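Local coordinates for methyltransferase domain-containing protein (Serratia marcescens, PDB 7CLF) that probably transfers a methyl group from S-adenosyl-L-methionine to an oxygen of its substrate, as a dimerising class I O-methyltransferase, at residues Leu173-Gly178 and Ile240-Met245; Asp226-Asp231 and Leu255-Asn260. All coordinates share one frame; numbering follows the deposited sequence.

Contact 1: residues Leu173-Gly178 and Ile240-Met245. With SAH (S-adenosyl-L-homocysteine), chain D.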
loop_
_atom_site.group_PDB
_atom_site.type_symbol
_atom_site.label_atom_id
_atom_site.label_comp_id
_atom_site.label_asym_id
_atom_site.label_seq_id
_atom_site.Cartn_x
_atom_site.Cartn_y
_atom_site.Cartn_z
ATOM N N LEU A 173 -32.240 -6.339 20.482
ATOM C CA LEU A 173 -31.807 -7.056 19.288
ATOM C C LEU A 173 -30.638 -6.312 18.651
ATOM O O LEU A 173 -30.731 -5.106 18.400
ATOM C CB LEU A 173 -32.958 -7.198 18.291
ATOM C CG LEU A 173 -32.716 -7.756 16.887
ATOM C CD1 LEU A 173 -32.399 -9.235 16.941
ATOM C CD2 LEU A 173 -33.939 -7.508 16.001
ATOM N N ASP A 174 -29.551 -7.031 18.381
ATOM C CA ASP A 174 -28.388 -6.473 17.686
ATOM C C ASP A 174 -28.396 -6.986 16.247
ATOM O O ASP A 174 -28.034 -8.139 15.993
ATOM C CB ASP A 174 -27.091 -6.849 18.395
ATOM C CG ASP A 174 -25.926 -5.962 17.973
ATOM O OD1 ASP A 174 -26.185 -4.965 17.277
ATOM O OD2 ASP A 174 -24.766 -6.246 18.348
ATOM N N ILE A 175 -28.811 -6.133 15.311
ATOM C CA ILE A 175 -28.869 -6.520 13.901
ATOM C C ILE A 175 -27.479 -6.351 13.309
ATOM O O ILE A 175 -26.910 -5.258 13.366
ATOM C CB ILE A 175 -29.896 -5.679 13.125
ATOM C CG1 ILE A 175 -31.332 -5.973 13.586
ATOM C CG2 ILE A 175 -29.750 -5.936 11.631
ATOM C CD1 ILE A 175 -32.391 -5.126 12.856
ATOM N N GLY A 176 -26.934 -7.423 12.736
ATOM C CA GLY A 176 -25.594 -7.359 12.185
ATOM C C GLY A 176 -24.512 -7.326 13.242
ATOM O O GLY A 176 -23.443 -6.744 13.014
ATOM N N SER A 177 -24.760 -7.960 14.390
ATOM C CA SER A 177 -23.863 -7.911 15.541
ATOM C C SER A 177 -22.458 -8.392 15.207
ATOM O O SER A 177 -21.499 -7.972 15.862
ATOM C CB SER A 177 -24.469 -8.748 16.675
ATOM O OG SER A 177 -23.778 -8.601 17.909
ATOM N N GLY A 178 -22.313 -9.256 14.211
ATOM C CA GLY A 178 -21.003 -9.730 13.831
ATOM C C GLY A 178 -20.486 -10.809 14.750
ATOM O O GLY A 178 -20.990 -11.934 14.746
ATOM N N ILE A 240 -33.336 -1.772 19.492
ATOM C CA ILE A 240 -32.675 -2.412 18.361
ATOM C C ILE A 240 -31.463 -1.566 18.015
ATOM O O ILE A 240 -31.541 -0.334 18.020
ATOM C CB ILE A 240 -33.626 -2.556 17.152
ATOM C CG1 ILE A 240 -34.817 -3.439 17.531
ATOM C CG2 ILE A 240 -32.918 -3.144 15.943
ATOM C CD1 ILE A 240 -35.915 -3.420 16.513
ATOM N N HIS A 241 -30.336 -2.229 17.751
ATOM C CA HIS A 241 -29.086 -1.583 17.390
ATOM C C HIS A 241 -28.611 -2.126 16.055
ATOM O O HIS A 241 -28.858 -3.285 15.710
ATOM C CB HIS A 241 -28.000 -1.817 18.469
ATOM C CG HIS A 241 -26.640 -1.303 18.115
ATOM N ND1 HIS A 241 -25.586 -2.140 17.821
ATOM C CD2 HIS A 241 -26.136 -0.043 18.100
ATOM C CE1 HIS A 241 -24.496 -1.418 17.615
ATOM N NE2 HIS A 241 -24.803 -0.142 17.781
ATOM N N LEU A 242 -27.928 -1.257 15.314
ATOM C CA LEU A 242 -27.308 -1.582 14.037
ATOM C C LEU A 242 -25.920 -0.956 14.055
ATOM O O LEU A 242 -25.793 0.266 13.947
ATOM C CB LEU A 242 -28.155 -1.044 12.884
ATOM C CG LEU A 242 -27.677 -1.333 11.471
ATOM C CD1 LEU A 242 -27.840 -2.811 11.185
ATOM C CD2 LEU A 242 -28.464 -0.485 10.494
ATOM N N GLY A 243 -24.886 -1.773 14.215
ATOM C CA GLY A 243 -23.547 -1.225 14.337
ATOM C C GLY A 243 -22.652 -1.424 13.133
ATOM O O GLY A 243 -22.353 -2.551 12.741
ATOM N N TRP A 244 -22.198 -0.337 12.561
ATOM C CA TRP A 244 -21.211 -0.420 11.458
ATOM C C TRP A 244 -21.712 -1.223 10.257
ATOM O O TRP A 244 -20.937 -1.923 9.695
ATOM C CB TRP A 244 -19.864 -0.896 11.997
ATOM C CG TRP A 244 -18.826 0.161 11.823
ATOM C CD1 TRP A 244 -19.040 1.495 11.673
ATOM C CD2 TRP A 244 -17.411 -0.027 11.712
ATOM N NE1 TRP A 244 -17.858 2.148 11.478
ATOM C CE2 TRP A 244 -16.840 1.238 11.493
ATOM C CE3 TRP A 244 -16.578 -1.140 11.747
ATOM C CZ2 TRP A 244 -15.472 1.414 11.336
ATOM C CZ3 TRP A 244 -15.226 -0.971 11.586
ATOM C CH2 TRP A 244 -14.684 0.291 11.383
ATOM N N MET A 245 -22.992 -1.118 9.923
ATOM C CA MET A 245 -23.520 -1.796 8.748
ATOM C C MET A 245 -24.046 -0.858 7.671
ATOM O O MET A 245 -23.971 -1.200 6.492
ATOM C CB MET A 245 -24.644 -2.769 9.134
ATOM C CG MET A 245 -24.783 -3.904 8.146
ATOM S SD MET A 245 -26.501 -4.336 7.916
ATOM C CE MET A 245 -27.068 -2.717 7.474
HETATM N N SAH D . -21.999 -4.751 14.423
HETATM C CA SAH D . -20.590 -5.140 14.448
HETATM C CB SAH D . -20.114 -5.666 13.081
HETATM C CG SAH D . -20.217 -4.761 11.850
HETATM S SD SAH D . -19.699 -5.621 10.316
HETATM C C SAH D . -19.753 -3.952 14.905
HETATM O O SAH D . -20.297 -2.909 15.282
HETATM O OXT SAH D . -18.519 -4.017 14.927
HETATM C "C5'" SAH D . -21.356 -5.579 9.584
HETATM C "C4'" SAH D . -22.201 -6.818 9.887
HETATM O "O4'" SAH D . -23.475 -6.672 9.270
HETATM C "C3'" SAH D . -21.577 -8.076 9.309
HETATM O "O3'" SAH D . -21.374 -9.018 10.326
HETATM C "C2'" SAH D . -22.600 -8.593 8.318
HETATM O "O2'" SAH D . -22.731 -9.995 8.342
HETATM C "C1'" SAH D . -23.877 -7.906 8.736
HETATM N N9 SAH D . -24.777 -7.713 7.590
HETATM C C8 SAH D . -24.470 -7.218 6.350
HETATM N N7 SAH D . -25.596 -7.214 5.591
HETATM C C5 SAH D . -26.609 -7.709 6.328
HETATM C C6 SAH D . -27.950 -7.923 6.041
HETATM N N6 SAH D . -28.431 -7.615 4.836
HETATM N N1 SAH D . -28.770 -8.457 7.015
HETATM C C2 SAH D . -28.256 -8.760 8.254
HETATM N N3 SAH D . -26.914 -8.546 8.537
HETATM C C4 SAH D . -26.112 -8.027 7.585
HETATM O O HOH W 1 -24.981 -4.360 14.897
#

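Contact 2: residues Asp226-Asp231 and Leu255-Asn260. With SAH (S-adenosyl-L-homocysteine), chain D.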
loop_
_atom_site.group_PDB
_atom_site.type_symbol
_atom_site.label_atom_id
_atom_site.label_comp_id
_atom_site.label_asym_id
_atom_site.label_seq_id
_atom_site.Cartn_x
_atom_site.Cartn_y
_atom_site.Cartn_z
ATOM N N ASP A 226 -32.308 -11.052 7.066
ATOM C CA ASP A 226 -31.774 -10.122 6.078
ATOM C C ASP A 226 -32.517 -8.812 6.277
ATOM O O ASP A 226 -33.732 -8.752 6.070
ATOM C CB ASP A 226 -31.949 -10.665 4.660
ATOM C CG ASP A 226 -31.350 -9.760 3.603
ATOM O OD1 ASP A 226 -30.997 -8.591 3.898
ATOM O OD2 ASP A 226 -31.239 -10.233 2.460
ATOM N N VAL A 227 -31.788 -7.772 6.690
ATOM C CA VAL A 227 -32.423 -6.495 6.990
ATOM C C VAL A 227 -32.802 -5.749 5.718
ATOM O O VAL A 227 -33.639 -4.838 5.760
ATOM C CB VAL A 227 -31.498 -5.652 7.896
ATOM C CG1 VAL A 227 -30.223 -5.273 7.166
ATOM C CG2 VAL A 227 -32.213 -4.415 8.419
ATOM N N ILE A 228 -32.222 -6.124 4.578
ATOM C CA ILE A 228 -32.570 -5.468 3.325
ATOM C C ILE A 228 -33.841 -6.068 2.732
ATOM O O ILE A 228 -34.655 -5.354 2.144
ATOM C CB ILE A 228 -31.400 -5.545 2.331
ATOM C CG1 ILE A 228 -30.148 -4.899 2.916
ATOM C CG2 ILE A 228 -31.763 -4.850 1.028
ATOM C CD1 ILE A 228 -28.930 -5.238 2.130
ATOM N N SER A 229 -34.018 -7.379 2.868
ATOM C CA SER A 229 -35.206 -8.066 2.307
ATOM C C SER A 229 -36.411 -7.980 3.247
ATOM O O SER A 229 -37.500 -8.273 2.801
ATOM C CB SER A 229 -34.899 -9.489 1.994
ATOM O OG SER A 229 -34.808 -10.243 3.174
ATOM N N GLY A 230 -36.210 -7.615 4.506
ATOM C CA GLY A 230 -37.340 -7.542 5.448
ATOM C C GLY A 230 -37.457 -8.787 6.307
ATOM O O GLY A 230 -38.319 -8.866 7.148
ATOM N N ASP A 231 -36.584 -9.740 6.103
ATOM C CA ASP A 231 -36.635 -10.942 6.948
ATOM C C ASP A 231 -36.060 -10.617 8.333
ATOM O O ASP A 231 -34.857 -10.719 8.472
ATOM C CB ASP A 231 -35.879 -12.071 6.272
ATOM C CG ASP A 231 -35.940 -13.327 7.098
ATOM O OD1 ASP A 231 -36.532 -13.280 8.150
ATOM O OD2 ASP A 231 -35.383 -14.299 6.682
ATOM N N LEU A 255 -31.866 3.505 3.147
ATOM C CA LEU A 255 -33.256 3.869 3.419
ATOM C C LEU A 255 -34.151 2.635 3.480
ATOM O O LEU A 255 -35.067 2.566 4.300
ATOM C CB LEU A 255 -33.770 4.847 2.364
ATOM C CG LEU A 255 -33.094 6.209 2.434
ATOM C CD1 LEU A 255 -33.246 6.949 1.107
ATOM C CD2 LEU A 255 -33.658 7.009 3.584
ATOM N N THR A 256 -33.894 1.654 2.621
ATOM C CA THR A 256 -34.656 0.408 2.631
ATOM C C THR A 256 -34.422 -0.372 3.919
ATOM O O THR A 256 -35.352 -0.972 4.479
ATOM C CB THR A 256 -34.248 -0.424 1.418
ATOM O OG1 THR A 256 -34.552 0.309 0.224
ATOM C CG2 THR A 256 -34.942 -1.766 1.412
ATOM N N ILE A 257 -33.175 -0.378 4.387
ATOM C CA ILE A 257 -32.823 -1.009 5.656
ATOM C C ILE A 257 -33.521 -0.304 6.811
ATOM O O ILE A 257 -34.072 -0.938 7.715
ATOM C CB ILE A 257 -31.292 -0.987 5.835
ATOM C CG1 ILE A 257 -30.635 -1.926 4.817
ATOM C CG2 ILE A 257 -30.908 -1.296 7.284
ATOM C CD1 ILE A 257 -29.199 -1.561 4.471
ATOM N N LEU A 258 -33.492 1.023 6.806
ATOM C CA LEU A 258 -34.075 1.756 7.919
ATOM C C LEU A 258 -35.597 1.674 7.910
ATOM O O LEU A 258 -36.221 1.717 8.975
ATOM C CB LEU A 258 -33.607 3.205 7.885
ATOM C CG LEU A 258 -32.138 3.448 8.252
ATOM C CD1 LEU A 258 -31.745 4.894 7.942
ATOM C CD2 LEU A 258 -31.912 3.123 9.716
ATOM N N ARG A 259 -36.212 1.549 6.735
ATOM C CA ARG A 259 -37.667 1.436 6.683
ATOM C C ARG A 259 -38.130 0.055 7.132
ATOM O O ARG A 259 -39.136 -0.070 7.840
ATOM C CB ARG A 259 -38.168 1.750 5.268
ATOM C CG ARG A 259 -38.102 3.225 4.891
ATOM C CD ARG A 259 -38.873 3.513 3.588
ATOM N NE ARG A 259 -37.993 3.808 2.455
ATOM C CZ ARG A 259 -37.799 5.025 1.944
ATOM N NH1 ARG A 259 -38.423 6.083 2.459
ATOM N NH2 ARG A 259 -36.969 5.186 0.922
ATOM N N ASN A 260 -37.401 -0.993 6.738
ATOM C CA ASN A 260 -37.701 -2.338 7.219
ATOM C C ASN A 260 -37.613 -2.415 8.738
ATOM O O ASN A 260 -38.492 -2.984 9.396
ATOM C CB ASN A 260 -36.735 -3.343 6.597
ATOM C CG ASN A 260 -37.065 -3.658 5.172
ATOM O OD1 ASN A 260 -38.225 -3.659 4.778
ATOM N ND2 ASN A 260 -36.045 -3.949 4.387
HETATM N N SAH D . -21.999 -4.751 14.423
HETATM C CA SAH D . -20.590 -5.140 14.448
HETATM C CB SAH D . -20.114 -5.666 13.081
HETATM C CG SAH D . -20.217 -4.761 11.850
HETATM S SD SAH D . -19.699 -5.621 10.316
HETATM C C SAH D . -19.753 -3.952 14.905
HETATM O O SAH D . -20.297 -2.909 15.282
HETATM O OXT SAH D . -18.519 -4.017 14.927
HETATM C "C5'" SAH D . -21.356 -5.579 9.584
HETATM C "C4'" SAH D . -22.201 -6.818 9.887
HETATM O "O4'" SAH D . -23.475 -6.672 9.270
HETATM C "C3'" SAH D . -21.577 -8.076 9.309
HETATM O "O3'" SAH D . -21.374 -9.018 10.326
HETATM C "C2'" SAH D . -22.600 -8.593 8.318
HETATM O "O2'" SAH D . -22.731 -9.995 8.342
HETATM C "C1'" SAH D . -23.877 -7.906 8.736
HETATM N N9 SAH D . -24.777 -7.713 7.590
HETATM C C8 SAH D . -24.470 -7.218 6.350
HETATM N N7 SAH D . -25.596 -7.214 5.591
HETATM C C5 SAH D . -26.609 -7.709 6.328
HETATM C C6 SAH D . -27.950 -7.923 6.041
HETATM N N6 SAH D . -28.431 -7.615 4.836
HETATM N N1 SAH D . -28.770 -8.457 7.015
HETATM C C2 SAH D . -28.256 -8.760 8.254
HETATM N N3 SAH D . -26.914 -8.546 8.537
HETATM C C4 SAH D . -26.112 -8.027 7.585
#

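Contact 1: residues Leu173-Gly178 and Ile240-Met245
Leu173 and Ile240 pair in parallel at the centre of the Rossmann-like methyltransferase sheet, where strands 171-175 and 239-243 end at the cofactor pocket. His241 joins the strands through its backbone: its N donates to Leu173 O at 3.0 Å, and its O accepts from Ile175 N at 2.9 Å. On the face of Asp174 and His241 the two side chains run side by side, both extended away from their backbone N (chi1 -162° and 174°). His241 ND1 donates to Asp174 OD1 at 2.9 Å, with the oxygen close to the ring plane but approached from above the carboxylate plane. Ser177 OG donates to Asp174 OD2 at 2.6 Å, and Ser274 bonds His241 NE2, which fixes the ring at both nitrogens. On the other face, Ile175 CD1 packs on Ile240 CG2 and Ile175 CG2 on Leu242 CD1, each pair 3.7 Å apart. Further on, a water bridges Asp174 OD1, Ile175 O and Gly243 N. Gly176 O, in the turn after strand 171-175, and Gly243 O, ending strand 239-243, each accept from SAH N at 2.8 Å. Two carbonyls thus grip the amino group and would be expected to favour its protonated form.

Contact 2: residues Asp226-Asp231 and Leu255-Asn260
Val227 and Ile228 lean on Ile257 where the loop after strand 220-224 of the Rossmann-like fold meets helix 251-264, beside the adenine of SAH. The tight part is apolar. Val227 CG2 touches Ile257 CG2, and Ile228 CG1 touches Ile257 CG1, both at 3.6 Å, so the two branches of one isoleucine serve two consecutive loop residues. Val227 holds its methyls apart: with chi1 at 65°, CG2 lies opposite the backbone N and faces the helix, while CG1 sits between N and the carbonyl carbon and comes to 3.5 Å from SAH N1. Met245 and Ile261 close in around Val227, and Tyr249 touches both isoleucines.

Toward solvent the contact thins out. Thr256 offers just its CG2 methyl to Ile228 O at 3.7 Å, and the exposed Ser229 points its CB away from the helix. What holds this side is Asn260, whose ND2 donates to Val227 O at 2.9 Å, tilted from the carbonyl plane, and more weakly to Ile228 O; Arg263 bonds its OD1, which steadies the amide. Gly230 lies next to that amide, at a positive phi of 98° where a side chain would jam against the carbonyl O of Ser229.

Within the loop, Asp226 OD1 accepts from Ile228 N in an Asx turn, met from above the carboxylate plane. Adenine recognition uses the same corner: Val227 N donates to SAH N1 at 3.1 Å, and SAH N6 donates to Asp226 OD1 at 2.9 Å.

Contacts 1 and 2 have centres about 13 Å apart and share one SAH molecule: contact 1 grips the amino group and, through Met245, reaches the ribose and adenine, while contact 2 binds the adenine edge. Between them apolar side chains touch. Met245 CE meets Ile257 CD1 at 3.9 Å, and Leu242 CD2 comes to 4.1 Å from Ile257 CG2, while Ile175 CG2 lies 4.1 Å from Val227 CB. Met245 SD is 3.9 Å from Val227 CG1. The segments alternate along the chain, and strand 239-243 leads on to helix 251-264; His247, the predicted proton acceptor, falls between the two and meets Trp244 edge-to-face. Glu199, Arg331 and Gln146 also hydrogen-bond SAH.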